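Malonate decarboxylase acyl carrier protein (Pseudomonas fluorescens, PDB 5VIT) probably serves as the acyl carrier subunit of malonate decarboxylase, carrying acetyl and malonyl groups as thioesters on a phosphoribosyl-dephospho-CoA prosthetic group. Local coordinates at residues G38-Q43 against R61-Q66. Residues are numbered along the deposited sequence; the frame is centred on the assembly and turned at random.
Sequences GKLSIQ and RLFDGQ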
ATOM      1  N   GLY B  38     -21.461   3.541 -22.929  1.00 39.24           N
ATOM      2  CA  GLY B  38     -21.421   2.147 -22.538  1.00 41.31           C
ATOM      3  C   GLY B  38     -20.184   1.372 -22.982  1.00 45.27           C
ATOM      4  O   GLY B  38     -19.994   0.220 -22.575  1.00 44.73           O
ATOM      5  N   LYS B  39     -19.336   1.994 -23.802  1.00 38.54           N
ATOM      6  CA  LYS B  39     -18.235   1.274 -24.434  1.00 43.24           C
ATOM      7  C   LYS B  39     -16.890   2.028 -24.435  1.00 45.56           C
ATOM      8  O   LYS B  39     -16.816   3.224 -24.709  1.00 46.45           O
ATOM      9  CB  LYS B  39     -18.627   0.925 -25.866  1.00 48.65           C
ATOM     10  CG  LYS B  39     -17.830  -0.198 -26.459  1.00 57.11           C
ATOM     11  CD  LYS B  39     -18.152  -0.380 -27.936  1.00 58.60           C
ATOM     12  CE  LYS B  39     -19.601  -0.750 -28.151  1.00 62.33           C
ATOM     13  NZ  LYS B  39     -19.839  -1.070 -29.584  1.00 67.79           N
ATOM     14  N   LEU B  40     -15.826   1.308 -24.115  1.00 44.44           N
ATOM     15  CA  LEU B  40     -14.476   1.844 -24.192  1.00 40.31           C
ATOM     16  C   LEU B  40     -13.696   1.012 -25.185  1.00 41.20           C
ATOM     17  O   LEU B  40     -13.466  -0.179 -24.944  1.00 35.00           O
ATOM     18  CB  LEU B  40     -13.793   1.810 -22.834  1.00 37.62           C
ATOM     19  CG  LEU B  40     -12.321   2.221 -22.795  1.00 42.98           C
ATOM     20  CD1 LEU B  40     -12.170   3.731 -22.839  1.00 41.21           C
ATOM     21  CD2 LEU B  40     -11.679   1.667 -21.547  1.00 41.14           C
ATOM     22  N   SER B  41     -13.308   1.628 -26.300  1.00 36.73           N
ATOM     23  CA  SER B  41     -12.580   0.924 -27.360  1.00 37.04           C
ATOM     24  C   SER B  41     -11.111   1.299 -27.341  1.00 33.55           C
ATOM     25  O   SER B  41     -10.775   2.471 -27.407  1.00 34.42           O
ATOM     26  CB  SER B  41     -13.174   1.240 -28.741  1.00 33.92           C
ATOM     27  OG  SER B  41     -14.447   0.644 -28.899  1.00 49.97           O
ATOM     28  N   ILE B  42     -10.242   0.299 -27.267  1.00 34.45           N
ATOM     29  CA  ILE B  42      -8.808   0.542 -27.189  1.00 35.78           C
ATOM     30  C   ILE B  42      -8.080  -0.178 -28.309  1.00 38.40           C
ATOM     31  O   ILE B  42      -8.250  -1.386 -28.512  1.00 34.98           O
ATOM     32  CB  ILE B  42      -8.216   0.084 -25.842  1.00 37.92           C
ATOM     33  CG1 ILE B  42      -8.907   0.799 -24.672  1.00 34.95           C
ATOM     34  CG2 ILE B  42      -6.707   0.312 -25.828  1.00 34.92           C
ATOM     35  CD1 ILE B  42      -8.604   0.195 -23.305  1.00 33.47           C
ATOM     36  N   GLN B  43      -7.284   0.588 -29.042  1.00 35.59           N
ATOM     37  CA  GLN B  43      -6.404   0.054 -30.064  1.00 34.47           C
ATOM     38  C   GLN B  43      -4.963   0.183 -29.581  1.00 34.41           C
ATOM     39  O   GLN B  43      -4.557   1.261 -29.145  1.00 35.04           O
ATOM     40  CB  GLN B  43      -6.598   0.808 -31.370  1.00 37.95           C
ATOM     41  CG  GLN B  43      -5.894   0.209 -32.542  1.00 45.54           C
ATOM     42  CD  GLN B  43      -6.799  -0.700 -33.328  1.00 55.75           C
ATOM     43  OE1 GLN B  43      -7.872  -1.110 -32.849  1.00 51.20           O
ATOM     44  NE2 GLN B  43      -6.398  -0.997 -34.560  1.00 57.60           N
ATOM     45  N   ARG B  61      -7.132  -4.725 -14.700  1.00 34.71           N
ATOM     46  CA  ARG B  61      -6.844  -4.184 -13.376  1.00 29.56           C
ATOM     47  C   ARG B  61      -7.168  -2.729 -13.287  1.00 34.27           C
ATOM     48  O   ARG B  61      -7.686  -2.244 -12.277  1.00 42.56           O
ATOM     49  CB  ARG B  61      -5.385  -4.387 -13.032  1.00 34.52           C
ATOM     50  CG  ARG B  61      -5.047  -5.828 -12.917  1.00 36.80           C
ATOM     51  CD  ARG B  61      -3.815  -5.962 -12.136  1.00 35.54           C
ATOM     52  NE  ARG B  61      -3.513  -7.359 -11.899  1.00 39.71           N
ATOM     53  CZ  ARG B  61      -2.540  -7.753 -11.096  1.00 34.26           C
ATOM     54  NH1 ARG B  61      -1.823  -6.829 -10.467  1.00 27.77           N
ATOM     55  NH2 ARG B  61      -2.298  -9.049 -10.924  1.00 32.78           N
ATOM     56  N   LEU B  62      -6.840  -2.020 -14.352  1.00 33.31           N
ATOM     57  CA  LEU B  62      -7.123  -0.606 -14.424  1.00 35.80           C
ATOM     58  C   LEU B  62      -8.637  -0.338 -14.275  1.00 38.34           C
ATOM     59  O   LEU B  62      -9.048   0.595 -13.585  1.00 35.96           O
ATOM     60  CB  LEU B  62      -6.576  -0.064 -15.740  1.00 35.37           C
ATOM     61  CG  LEU B  62      -6.440   1.437 -15.909  1.00 40.28           C
ATOM     62  CD1 LEU B  62      -5.505   2.021 -14.852  1.00 37.25           C
ATOM     63  CD2 LEU B  62      -5.960   1.721 -17.330  1.00 37.87           C
ATOM     64  N   PHE B  63      -9.464  -1.174 -14.897  1.00 34.70           N
ATOM     65  CA  PHE B  63     -10.910  -0.925 -14.920  1.00 39.61           C
ATOM     66  C   PHE B  63     -11.726  -1.803 -13.950  1.00 42.62           C
ATOM     67  O   PHE B  63     -12.958  -1.818 -14.003  1.00 38.14           O
ATOM     68  CB  PHE B  63     -11.430  -1.105 -16.352  1.00 38.30           C
ATOM     69  CG  PHE B  63     -10.677  -0.291 -17.365  1.00 38.26           C
ATOM     70  CD1 PHE B  63     -10.290  -0.845 -18.577  1.00 36.22           C
ATOM     71  CD2 PHE B  63     -10.343   1.029 -17.098  1.00 34.63           C
ATOM     72  CE1 PHE B  63      -9.576  -0.097 -19.499  1.00 34.40           C
ATOM     73  CE2 PHE B  63      -9.634   1.780 -18.017  1.00 37.06           C
ATOM     74  CZ  PHE B  63      -9.248   1.216 -19.217  1.00 35.05           C
ATOM     75  N   ASP B  64     -11.033  -2.509 -13.059  1.00 42.37           N
ATOM     76  CA  ASP B  64     -11.663  -3.401 -12.079  1.00 37.20           C
ATOM     77  C   ASP B  64     -12.564  -2.644 -11.093  1.00 41.63           C
ATOM     78  O   ASP B  64     -12.085  -1.936 -10.203  1.00 41.60           O
ATOM     79  CB  ASP B  64     -10.569  -4.186 -11.328  1.00 43.22           C
ATOM     80  CG  ASP B  64     -11.125  -5.216 -10.336  1.00 45.90           C
ATOM     81  OD1 ASP B  64     -10.316  -5.929  -9.702  1.00 51.03           O
ATOM     82  OD2 ASP B  64     -12.354  -5.327 -10.176  1.00 45.58           O
ATOM     83  N   GLY B  65     -13.875  -2.803 -11.257  1.00 42.33           N
ATOM     84  CA  GLY B  65     -14.844  -2.239 -10.332  1.00 34.47           C
ATOM     85  C   GLY B  65     -14.950  -0.729 -10.437  1.00 45.52           C
ATOM     86  O   GLY B  65     -15.410  -0.053  -9.509  1.00 39.58           O
ATOM     87  N   GLN B  66     -14.514  -0.182 -11.568  1.00 45.01           N
ATOM     88  CA  GLN B  66     -14.625   1.254 -11.770  1.00 48.49           C
ATOM     89  C   GLN B  66     -14.837   1.560 -13.229  1.00 51.36           C
ATOM     90  O   GLN B  66     -13.920   1.437 -14.049  1.00 55.55           O
ATOM     91  CB  GLN B  66     -13.398   1.983 -11.241  1.00 47.66           C
ATOM     92  CG  GLN B  66     -12.117   1.244 -11.437  1.00 47.77           C
ATOM     93  CD  GLN B  66     -11.031   1.748 -10.499  1.00 57.17           C
ATOM     94  OE1 GLN B  66     -10.563   2.883 -10.622  1.00 54.79           O
ATOM     95  NE2 GLN B  66     -10.642   0.910  -9.542  1.00 54.32           N
TER
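Phe63, where the chain leaves helix 52-62, reaches onto Leu40 and Ile42 of strand 39-46, a contact within the beta-alpha-beta unit that runs from this strand through the helix to the parallel strand 71-78. Leu40 and Ile42, two residues apart, both turn their side chains to the helix-covered face of the sheet. The CA atoms of Leu40 and Phe63 are 10.3 Å apart, a separation bridged jointly by the Phe63 ring and the leucine side chain that meets it. With CG anti to its carbonyl carbon (chi1 -53°), Phe63 sends its far rim toward the strand. The side chain of Leu40 crosses it at about a right angle and sets CD2 obliquely against this rim, 3.4 Å from both CZ and CE1 of Phe63, a close fit; forked, apolar leucine suits this buried site, where it also meets Leu71 and Ile73 of strand 71-78. Beta-branched Ile42 suits an extended strand; its longer branch, swung away from the carbonyl carbon (chi1 -58°), brings CD1 to the ring edge, 3.9 Å from Phe63 CE1. Leu62 CB lies 4.1 Å above one ring face, offset toward the rim, while Phe8 of strand 2-9 meets the ring edge-to-face and Pro68 also packs on Phe63. An alanine in place of Phe63 would probably leave a gap between sheet and helix end, with the Leu40 and Ile42 methyls losing their aromatic partner. Beyond the ring the chain reverses in a type II turn from Phe63 to Gln66, where Gly65 readily adopts the positive phi required. Gln66 NE2 donates to Asp64 O at 3.3 Å, N-H...O angle 158°.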